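Local coordinates for protein ferulic acid decarboxylase 1 (PDB 4ZAD) that probably catalyses the reversible decarboxylation of aromatic acrylic acids such as ferulic, coumaric and cinnamic acid to vinyl products, using a prenylated flavin cofactor, at residues A[103-111]-A[336-344]. Numbering follows the deposited sequence.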
ATOM      1  N   ILE A 103      10.237  -9.130 -17.612  1.00 24.16           N
ATOM      2  CA  ILE A 103      10.718  -7.815 -18.063  1.00 23.73           C
ATOM      3  C   ILE A 103      12.138  -7.894 -18.619  1.00 24.78           C
ATOM      4  O   ILE A 103      12.423  -7.277 -19.645  1.00 25.41           O
ATOM      5  CB  ILE A 103      10.638  -6.740 -16.944  1.00 23.34           C
ATOM      6  CG1 ILE A 103       9.183  -6.487 -16.531  1.00 22.00           C
ATOM      7  CG2 ILE A 103      11.292  -5.440 -17.387  1.00 20.18           C
ATOM      8  CD1 ILE A 103       9.039  -5.598 -15.367  1.00 19.87           C
ATOM      9  N   ASP A 104      13.039  -8.657 -17.992  1.00 25.89           N
ATOM     10  CA  ASP A 104      14.424  -8.712 -18.549  1.00 27.34           C
ATOM     11  C   ASP A 104      14.445  -9.380 -19.908  1.00 26.87           C
ATOM     12  O   ASP A 104      15.232  -9.010 -20.782  1.00 27.35           O
ATOM     13  CB  ASP A 104      15.467  -9.360 -17.598  1.00 27.75           C
ATOM     14  CG  ASP A 104      15.583  -8.625 -16.246  1.00 29.17           C
ATOM     15  OD1 ASP A 104      15.328  -7.391 -16.213  1.00 29.07           O
ATOM     16  OD2 ASP A 104      15.893  -9.311 -15.224  1.00 31.61           O
ATOM     17  N   PHE A 105      13.563 -10.354 -20.089  1.00 26.77           N
ATOM     18  CA  PHE A 105      13.460 -11.043 -21.362  1.00 26.30           C
ATOM     19  C   PHE A 105      13.020 -10.100 -22.505  1.00 26.05           C
ATOM     20  O   PHE A 105      13.601 -10.138 -23.600  1.00 26.17           O
ATOM     21  CB  PHE A 105      12.545 -12.240 -21.222  1.00 25.89           C
ATOM     22  CG  PHE A 105      12.407 -13.040 -22.483  1.00 28.36           C
ATOM     23  CD1 PHE A 105      13.446 -13.847 -22.931  1.00 29.44           C
ATOM     24  CD2 PHE A 105      11.232 -12.982 -23.233  1.00 30.23           C
ATOM     25  CE1 PHE A 105      13.311 -14.600 -24.109  1.00 30.49           C
ATOM     26  CE2 PHE A 105      11.092 -13.713 -24.421  1.00 32.36           C
ATOM     27  CZ  PHE A 105      12.132 -14.532 -24.861  1.00 31.06           C
ATOM     28  N   LEU A 106      12.018  -9.252 -22.242  1.00 25.59           N
ATOM     29  CA  LEU A 106      11.551  -8.261 -23.208  1.00 24.88           C
ATOM     30  C   LEU A 106      12.661  -7.235 -23.470  1.00 24.73           C
ATOM     31  O   LEU A 106      13.025  -6.989 -24.597  1.00 25.04           O
ATOM     32  CB  LEU A 106      10.283  -7.570 -22.727  1.00 24.04           C
ATOM     33  CG  LEU A 106       9.005  -8.395 -22.518  1.00 24.98           C
ATOM     34  CD1 LEU A 106       8.069  -7.723 -21.482  1.00 22.57           C
ATOM     35  CD2 LEU A 106       8.227  -8.736 -23.840  1.00 23.51           C
ATOM     36  N   VAL A 107      13.202  -6.635 -22.433  1.00 25.04           N
ATOM     37  CA  VAL A 107      14.350  -5.747 -22.600  1.00 25.54           C
ATOM     38  C   VAL A 107      15.466  -6.409 -23.421  1.00 26.34           C
ATOM     39  O   VAL A 107      15.983  -5.813 -24.369  1.00 26.08           O
ATOM     40  CB  VAL A 107      14.880  -5.271 -21.207  1.00 25.95           C
ATOM     41  CG1 VAL A 107      16.266  -4.635 -21.312  1.00 22.60           C
ATOM     42  CG2 VAL A 107      13.848  -4.317 -20.571  1.00 25.02           C
ATOM     43  N   ALA A 108      15.801  -7.648 -23.077  1.00 27.26           N
ATOM     44  CA  ALA A 108      16.896  -8.368 -23.730  1.00 28.49           C
ATOM     45  C   ALA A 108      16.672  -8.459 -25.228  1.00 29.55           C
ATOM     46  O   ALA A 108      17.625  -8.367 -26.010  1.00 30.06           O
ATOM     47  CB  ALA A 108      17.039  -9.734 -23.152  1.00 28.05           C
ATOM     48  N   ASN A 109      15.407  -8.613 -25.624  1.00 30.56           N
ATOM     49  CA  ASN A 109      15.052  -8.815 -27.034  1.00 31.03           C
ATOM     50  C   ASN A 109      14.648  -7.529 -27.805  1.00 31.04           C
ATOM     51  O   ASN A 109      14.185  -7.600 -28.954  1.00 30.93           O
ATOM     52  CB  ASN A 109      13.986  -9.914 -27.137  1.00 31.31           C
ATOM     53  CG  ASN A 109      14.578 -11.341 -26.979  1.00 33.32           C
ATOM     54  OD1 ASN A 109      14.942 -11.985 -27.970  1.00 36.41           O
ATOM     55  ND2 ASN A 109      14.637 -11.839 -25.739  1.00 34.96           N
ATOM     56  N   ARG A 110      14.896  -6.367 -27.202  1.00 31.63           N
ATOM     57  CA  ARG A 110      14.607  -5.065 -27.827  1.00 32.65           C
ATOM     58  C   ARG A 110      15.646  -4.530 -28.838  1.00 33.62           C
ATOM     59  O   ARG A 110      15.363  -3.634 -29.590  1.00 33.37           O
ATOM     60  CB  ARG A 110      14.297  -3.987 -26.754  1.00 32.43           C
ATOM     61  CG  ARG A 110      12.810  -3.933 -26.360  1.00 31.22           C
ATOM     62  CD  ARG A 110      11.945  -3.276 -27.423  1.00 29.84           C
ATOM     63  NE  ARG A 110      12.060  -1.832 -27.333  1.00 31.24           N
ATOM     64  CZ  ARG A 110      12.777  -1.048 -28.146  1.00 31.87           C
ATOM     65  NH1 ARG A 110      13.437  -1.532 -29.183  1.00 30.95           N
ATOM     66  NH2 ARG A 110      12.809   0.260 -27.935  1.00 32.83           N
ATOM     67  N   ASN A 111      16.842  -5.065 -28.846  1.00 35.61           N
ATOM     68  CA  ASN A 111      17.827  -4.749 -29.877  1.00 37.17           C
ATOM     69  C   ASN A 111      17.304  -5.212 -31.245  1.00 37.52           C
ATOM     70  O   ASN A 111      17.120  -6.385 -31.442  1.00 37.95           O
ATOM     71  CB  ASN A 111      19.073  -5.534 -29.476  1.00 38.19           C
ATOM     72  CG  ASN A 111      20.299  -5.200 -30.276  1.00 40.25           C
ATOM     73  OD1 ASN A 111      20.250  -4.588 -31.353  1.00 41.88           O
ATOM     74  ND2 ASN A 111      21.445  -5.642 -29.742  1.00 43.36           N
ATOM     75  N   GLY A 336       3.114  -3.306 -16.717  1.00 22.08           N
ATOM     76  CA  GLY A 336       4.285  -4.152 -16.835  1.00 22.38           C
ATOM     77  C   GLY A 336       5.051  -3.789 -18.070  1.00 22.72           C
ATOM     78  O   GLY A 336       6.277  -3.728 -18.072  1.00 22.64           O
ATOM     79  N   LEU A 337       4.311  -3.511 -19.139  1.00 23.24           N
ATOM     80  CA  LEU A 337       4.940  -3.322 -20.425  1.00 23.02           C
ATOM     81  C   LEU A 337       5.405  -1.895 -20.575  1.00 23.26           C
ATOM     82  O   LEU A 337       6.385  -1.662 -21.237  1.00 23.09           O
ATOM     83  CB  LEU A 337       3.985  -3.724 -21.539  1.00 23.30           C
ATOM     84  CG  LEU A 337       3.507  -5.183 -21.445  1.00 22.29           C
ATOM     85  CD1 LEU A 337       2.508  -5.412 -22.553  1.00 20.87           C
ATOM     86  CD2 LEU A 337       4.672  -6.193 -21.488  1.00 20.88           C
ATOM     87  N   VAL A 338       4.726  -0.936 -19.946  1.00 23.58           N
ATOM     88  CA  VAL A 338       5.336   0.378 -19.777  1.00 23.94           C
ATOM     89  C   VAL A 338       6.644   0.243 -19.025  1.00 24.43           C
ATOM     90  O   VAL A 338       7.626   0.860 -19.397  1.00 25.07           O
ATOM     91  CB  VAL A 338       4.444   1.403 -19.055  1.00 23.99           C
ATOM     92  CG1 VAL A 338       5.292   2.497 -18.479  1.00 22.18           C
ATOM     93  CG2 VAL A 338       3.444   1.985 -20.036  1.00 22.79           C
ATOM     94  N   SER A 339       6.651  -0.582 -17.981  1.00 25.20           N
ATOM     95  CA  SER A 339       7.856  -0.794 -17.164  1.00 25.44           C
ATOM     96  C   SER A 339       9.000  -1.356 -17.990  1.00 25.00           C
ATOM     97  O   SER A 339      10.124  -0.889 -17.876  1.00 25.13           O
ATOM     98  CB  SER A 339       7.587  -1.755 -16.000  1.00 24.94           C
ATOM     99  OG  SER A 339       6.628  -1.217 -15.153  1.00 25.18           O
ATOM    100  N   ALA A 340       8.686  -2.376 -18.790  1.00 24.57           N
ATOM    101  CA  ALA A 340       9.652  -3.006 -19.652  1.00 23.79           C
ATOM    102  C   ALA A 340      10.181  -2.027 -20.690  1.00 23.29           C
ATOM    103  O   ALA A 340      11.386  -1.879 -20.823  1.00 22.43           O
ATOM    104  CB  ALA A 340       9.064  -4.210 -20.314  1.00 23.72           C
ATOM    105  N   GLU A 341       9.320  -1.331 -21.413  1.00 23.09           N
ATOM    106  CA  GLU A 341       9.883  -0.384 -22.357  1.00 23.84           C
ATOM    107  C   GLU A 341      10.707   0.720 -21.650  1.00 24.19           C
ATOM    108  O   GLU A 341      11.740   1.123 -22.158  1.00 25.15           O
ATOM    109  CB  GLU A 341       8.837   0.208 -23.274  1.00 23.98           C
ATOM    110  CG  GLU A 341       9.390   1.153 -24.369  1.00 24.27           C
ATOM    111  CD  GLU A 341      10.080   0.457 -25.544  1.00 25.23           C
ATOM    112  OE1 GLU A 341      10.401  -0.744 -25.463  1.00 26.10           O
ATOM    113  OE2 GLU A 341      10.327   1.136 -26.569  1.00 25.95           O
ATOM    114  N   THR A 342      10.295   1.191 -20.480  1.00 24.10           N
ATOM    115  CA  THR A 342      11.038   2.252 -19.837  1.00 23.65           C
ATOM    116  C   THR A 342      12.417   1.743 -19.363  1.00 25.30           C
ATOM    117  O   THR A 342      13.418   2.491 -19.350  1.00 24.09           O
ATOM    118  CB  THR A 342      10.258   2.869 -18.697  1.00 23.65           C
ATOM    119  OG1 THR A 342       8.945   3.234 -19.158  1.00 19.79           O
ATOM    120  CG2 THR A 342      10.987   4.108 -18.166  1.00 20.58           C
ATOM    121  N   LYS A 343      12.475   0.457 -19.010  1.00 26.08           N
ATOM    122  CA  LYS A 343      13.754  -0.149 -18.628  1.00 26.78           C
ATOM    123  C   LYS A 343      14.632  -0.135 -19.869  1.00 25.97           C
ATOM    124  O   LYS A 343      15.743   0.309 -19.811  1.00 25.05           O
ATOM    125  CB  LYS A 343      13.582  -1.588 -18.141  1.00 27.22           C
ATOM    126  CG  LYS A 343      14.427  -1.969 -16.974  1.00 30.48           C
ATOM    127  CD  LYS A 343      15.933  -2.047 -17.238  1.00 34.59           C
ATOM    128  CE  LYS A 343      16.618  -3.121 -16.261  1.00 38.01           C
ATOM    129  NZ  LYS A 343      15.899  -4.507 -16.215  1.00 38.41           N
ATOM    130  N   TYR A 344      14.105  -0.594 -21.001  1.00 25.97           N
ATOM    131  CA  TYR A 344      14.902  -0.617 -22.192  1.00 26.29           C
ATOM    132  C   TYR A 344      15.438   0.775 -22.485  1.00 26.23           C
ATOM    133  O   TYR A 344      16.637   0.975 -22.536  1.00 25.91           O
ATOM    134  CB  TYR A 344      14.190  -1.209 -23.412  1.00 26.39           C
ATOM    135  CG  TYR A 344      15.118  -1.179 -24.609  1.00 28.34           C
ATOM    136  CD1 TYR A 344      16.221  -2.049 -24.697  1.00 30.50           C
ATOM    137  CD2 TYR A 344      14.973  -0.218 -25.596  1.00 28.98           C
ATOM    138  CE1 TYR A 344      17.121  -1.968 -25.765  1.00 29.27           C
ATOM    139  CE2 TYR A 344      15.859  -0.135 -26.651  1.00 29.59           C
ATOM    140  CZ  TYR A 344      16.920  -1.002 -26.733  1.00 31.00           C
ATOM    141  OH  TYR A 344      17.777  -0.899 -27.816  1.00 36.49           O
TER
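K343 NZ is gripped by two carboxylates, D104 OD1 at 2.9 Å across this helix-helix contact and D358 of strand 356-360. It marks one flank of an interface in the UbiD fold where the end of helix 99-108 packs on helix 334-347, the short segments crossing at -48° with axes 8.9 Å apart. On the other flank R110, near the C-terminal end of helix 99-108, holds E341 side-on. R110 NE meets the syn lone pair of E341 OE1 at 2.7 Å, nearly straight at 168°, whereas R110 NH2 reaches E341 OE2 at 3.0 Å along a more bent path. With the guanidinium and carboxylate nearly coplanar, this two-point grip fixes the rotation of both buried groups. Bends at chi2 and chi3 turn the guanidinium toward E341, with Y344 CD2 over one of its faces and the guanidinium and ring planes 47° apart. Between the flanks the core is apolar: I103 CG2 rests against A340 CA at 3.7 Å, and L106 CD1 touches both A340 CB and L337 CD2. L337 in turn has its side chain about 6 Å from the prenylated flavin, which places this packing close to the cofactor. V107 CG2 fits against K343 CB and the A340 carbonyl. At the C-terminal end, R110 CB sits 3.5 Å from the Y344 ring centroid, a CH-pi contact over the face.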